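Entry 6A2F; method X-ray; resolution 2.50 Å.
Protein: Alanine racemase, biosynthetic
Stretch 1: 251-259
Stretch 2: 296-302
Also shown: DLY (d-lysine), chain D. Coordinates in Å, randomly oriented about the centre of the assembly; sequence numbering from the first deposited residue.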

# COMPACT_ATOMS: atom_id res chain seq x y z
N SER A 251 -0.78 -26.79 -10.96
CA SER A 251 -0.24 -25.52 -10.46
C SER A 251 -1.31 -24.60 -9.86
O SER A 251 -2.49 -24.75 -10.13
CB SER A 251 0.54 -24.80 -11.57
OG SER A 251 -0.29 -24.46 -12.67
N VAL A 252 -0.86 -23.66 -9.02
CA VAL A 252 -1.76 -22.71 -8.36
C VAL A 252 -1.33 -21.27 -8.62
O VAL A 252 -0.17 -20.91 -8.42
CB VAL A 252 -1.86 -22.99 -6.84
CG1 VAL A 252 -2.54 -21.84 -6.10
CG2 VAL A 252 -2.60 -24.29 -6.59
N GLY A 253 -2.29 -20.46 -9.07
CA GLY A 253 -2.11 -19.02 -9.23
C GLY A 253 -1.34 -18.58 -10.46
O GLY A 253 -0.92 -19.41 -11.27
N TYR A 254 -1.17 -17.27 -10.60
CA TYR A 254 -0.45 -16.67 -11.72
C TYR A 254 0.96 -17.20 -11.86
O TYR A 254 1.63 -17.50 -10.87
CB TYR A 254 -0.40 -15.15 -11.57
CG TYR A 254 -1.71 -14.46 -11.83
CD1 TYR A 254 -2.34 -14.55 -13.07
CD2 TYR A 254 -2.32 -13.70 -10.83
CE1 TYR A 254 -3.55 -13.91 -13.30
CE2 TYR A 254 -3.52 -13.05 -11.05
CZ TYR A 254 -4.13 -13.16 -12.29
OH TYR A 254 -5.32 -12.52 -12.53
N GLY A 255 1.41 -17.31 -13.11
CA GLY A 255 2.77 -17.75 -13.41
C GLY A 255 3.05 -19.21 -13.10
O GLY A 255 4.17 -19.67 -13.31
N ALA A 256 2.04 -19.92 -12.60
CA ALA A 256 2.16 -21.32 -12.19
C ALA A 256 3.33 -21.55 -11.23
O ALA A 256 4.05 -22.56 -11.32
CB ALA A 256 2.24 -22.24 -13.41
N THR A 257 3.51 -20.60 -10.31
CA THR A 257 4.64 -20.53 -9.39
C THR A 257 4.68 -21.69 -8.39
O THR A 257 5.76 -22.12 -7.97
CB THR A 257 4.64 -19.19 -8.62
OG1 THR A 257 4.69 -18.11 -9.57
CG2 THR A 257 5.83 -19.08 -7.67
N TRP A 258 3.51 -22.17 -8.00
CA TRP A 258 3.38 -23.22 -7.00
C TRP A 258 2.85 -24.49 -7.66
O TRP A 258 1.76 -24.49 -8.25
CB TRP A 258 2.46 -22.74 -5.87
CG TRP A 258 2.44 -23.63 -4.66
CD1 TRP A 258 3.21 -23.51 -3.55
CD2 TRP A 258 1.60 -24.77 -4.45
NE1 TRP A 258 2.91 -24.50 -2.65
CE2 TRP A 258 1.92 -25.29 -3.18
CE3 TRP A 258 0.61 -25.41 -5.21
CZ2 TRP A 258 1.29 -26.43 -2.64
CZ3 TRP A 258 -0.02 -26.54 -4.68
CH2 TRP A 258 0.33 -27.03 -3.41
N ILE A 259 3.62 -25.57 -7.58
CA ILE A 259 3.24 -26.87 -8.15
C ILE A 259 3.06 -27.90 -7.04
O ILE A 259 3.96 -28.11 -6.22
CB ILE A 259 4.26 -27.37 -9.20
CG1 ILE A 259 4.38 -26.36 -10.36
CG2 ILE A 259 3.88 -28.75 -9.72
CD1 ILE A 259 5.59 -26.55 -11.26
N LEU A 296 1.36 -19.92 2.81
CA LEU A 296 0.87 -19.45 1.51
C LEU A 296 1.26 -20.38 0.37
O LEU A 296 2.30 -21.04 0.42
CB LEU A 296 1.40 -18.04 1.20
CG LEU A 296 0.94 -16.81 1.99
CD1 LEU A 296 1.26 -15.56 1.18
CD2 LEU A 296 -0.54 -16.83 2.31
N ALA A 297 0.41 -20.41 -0.65
CA ALA A 297 0.67 -21.19 -1.86
C ALA A 297 0.23 -20.40 -3.09
O ALA A 297 -0.96 -20.12 -3.26
CB ALA A 297 -0.05 -22.52 -1.79
N GLY A 298 1.19 -20.04 -3.93
CA GLY A 298 0.92 -19.32 -5.17
C GLY A 298 1.08 -17.82 -5.01
O GLY A 298 1.11 -17.31 -3.89
N ARG A 299 1.17 -17.12 -6.14
CA ARG A 299 1.28 -15.66 -6.15
C ARG A 299 0.05 -15.02 -5.51
O ARG A 299 -1.08 -15.44 -5.77
CB ARG A 299 1.41 -15.11 -7.58
CG ARG A 299 2.75 -15.35 -8.26
CD ARG A 299 3.01 -14.28 -9.31
NE ARG A 299 4.01 -14.64 -10.31
CZ ARG A 299 5.33 -14.71 -10.08
NH1 ARG A 299 5.82 -14.47 -8.87
NH2 ARG A 299 6.15 -15.03 -11.07
N VAL A 300 0.29 -14.02 -4.67
CA VAL A 300 -0.78 -13.17 -4.16
C VAL A 300 -1.30 -12.33 -5.33
O VAL A 300 -0.51 -11.79 -6.12
CB VAL A 300 -0.27 -12.26 -3.01
CG1 VAL A 300 -1.36 -11.34 -2.50
CG2 VAL A 300 0.29 -13.10 -1.87
N SER A 301 -2.61 -12.25 -5.47
CA SER A 301 -3.21 -11.39 -6.47
C SER A 301 -3.83 -10.14 -5.82
O SER A 301 -3.63 -9.91 -4.62
CB SER A 301 -4.22 -12.16 -7.32
OG SER A 301 -5.36 -12.53 -6.57
N MET A 302 -4.53 -9.33 -6.60
CA MET A 302 -5.02 -8.03 -6.14
C MET A 302 -5.99 -8.12 -4.95
O MET A 302 -5.88 -7.36 -3.99
CB MET A 302 -5.66 -7.26 -7.30
CG MET A 302 -6.04 -5.82 -6.99
SD MET A 302 -6.46 -4.85 -8.46
CE MET A 302 -4.83 -4.65 -9.18
N DLY D . -7.42 -12.97 -9.59
CA DLY D . -7.42 -11.48 -9.61
C DLY D . -7.95 -10.91 -8.32
O DLY D . -8.99 -10.25 -8.29
CB DLY D . -5.99 -10.99 -9.85
CG DLY D . -5.91 -9.73 -10.71
CD DLY D . -4.70 -8.89 -10.33
CE DLY D . -3.42 -9.38 -11.01
NZ DLY D . -2.43 -9.62 -9.98
OXT DLY D . -7.37 -11.07 -7.24
O HOH W 1 1.36 -18.74 -8.65
O HOH W 2 -1.99 -15.77 -8.19
O HOH W 3 3.90 -23.40 0.25

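No direct hydrogen bond joins the two stretches; the polar links between them run through water. Water 1 makes the most bonds of the three, donating to Val252 O (2.7 Å) and Tyr254 O (2.6 Å) while accepting from Thr257 N (3.3 Å) and Arg299 N (3.0 Å), so that both its hydrogens and its lone pairs are used. Water 2 accepts from Tyr254 N (3.0 Å) and donates to Arg299 O (2.6 Å), and water 3 joins Trp258 NE1 (3.3 Å) to Leu296 O (2.9 Å).

Within stretch 1, the chain turns back on itself, with Val252 N hydrogen-bonded to Trp258 O at 2.9 Å. Gly298 lies against this turn, its CA 3.8 Å from Val252 O and its N 3.6 Å from Trp258 CB. A CB on Gly298 would fall only 3.0 Å from Val252 CG1, and its backbone angles by themselves call for glycine.

The clearest apolar pairing is a CH-pi contact: Ala297 CB stands 3.6 Å from the centroid of the five-membered ring of Trp258, almost along the ring normal. Arg299 extends along the turn, its CG 3.6 Å from Tyr254 O, with Thr257 OG1 over one face of the guanidinium, 3.5 Å from Arg299 CZ, a contact and not a hydrogen bond. Ser301 CB meets the Tyr254 ring edge at CE2 (3.9 Å), while Ser301 OG donates to d-lysine OXT (2.6 Å).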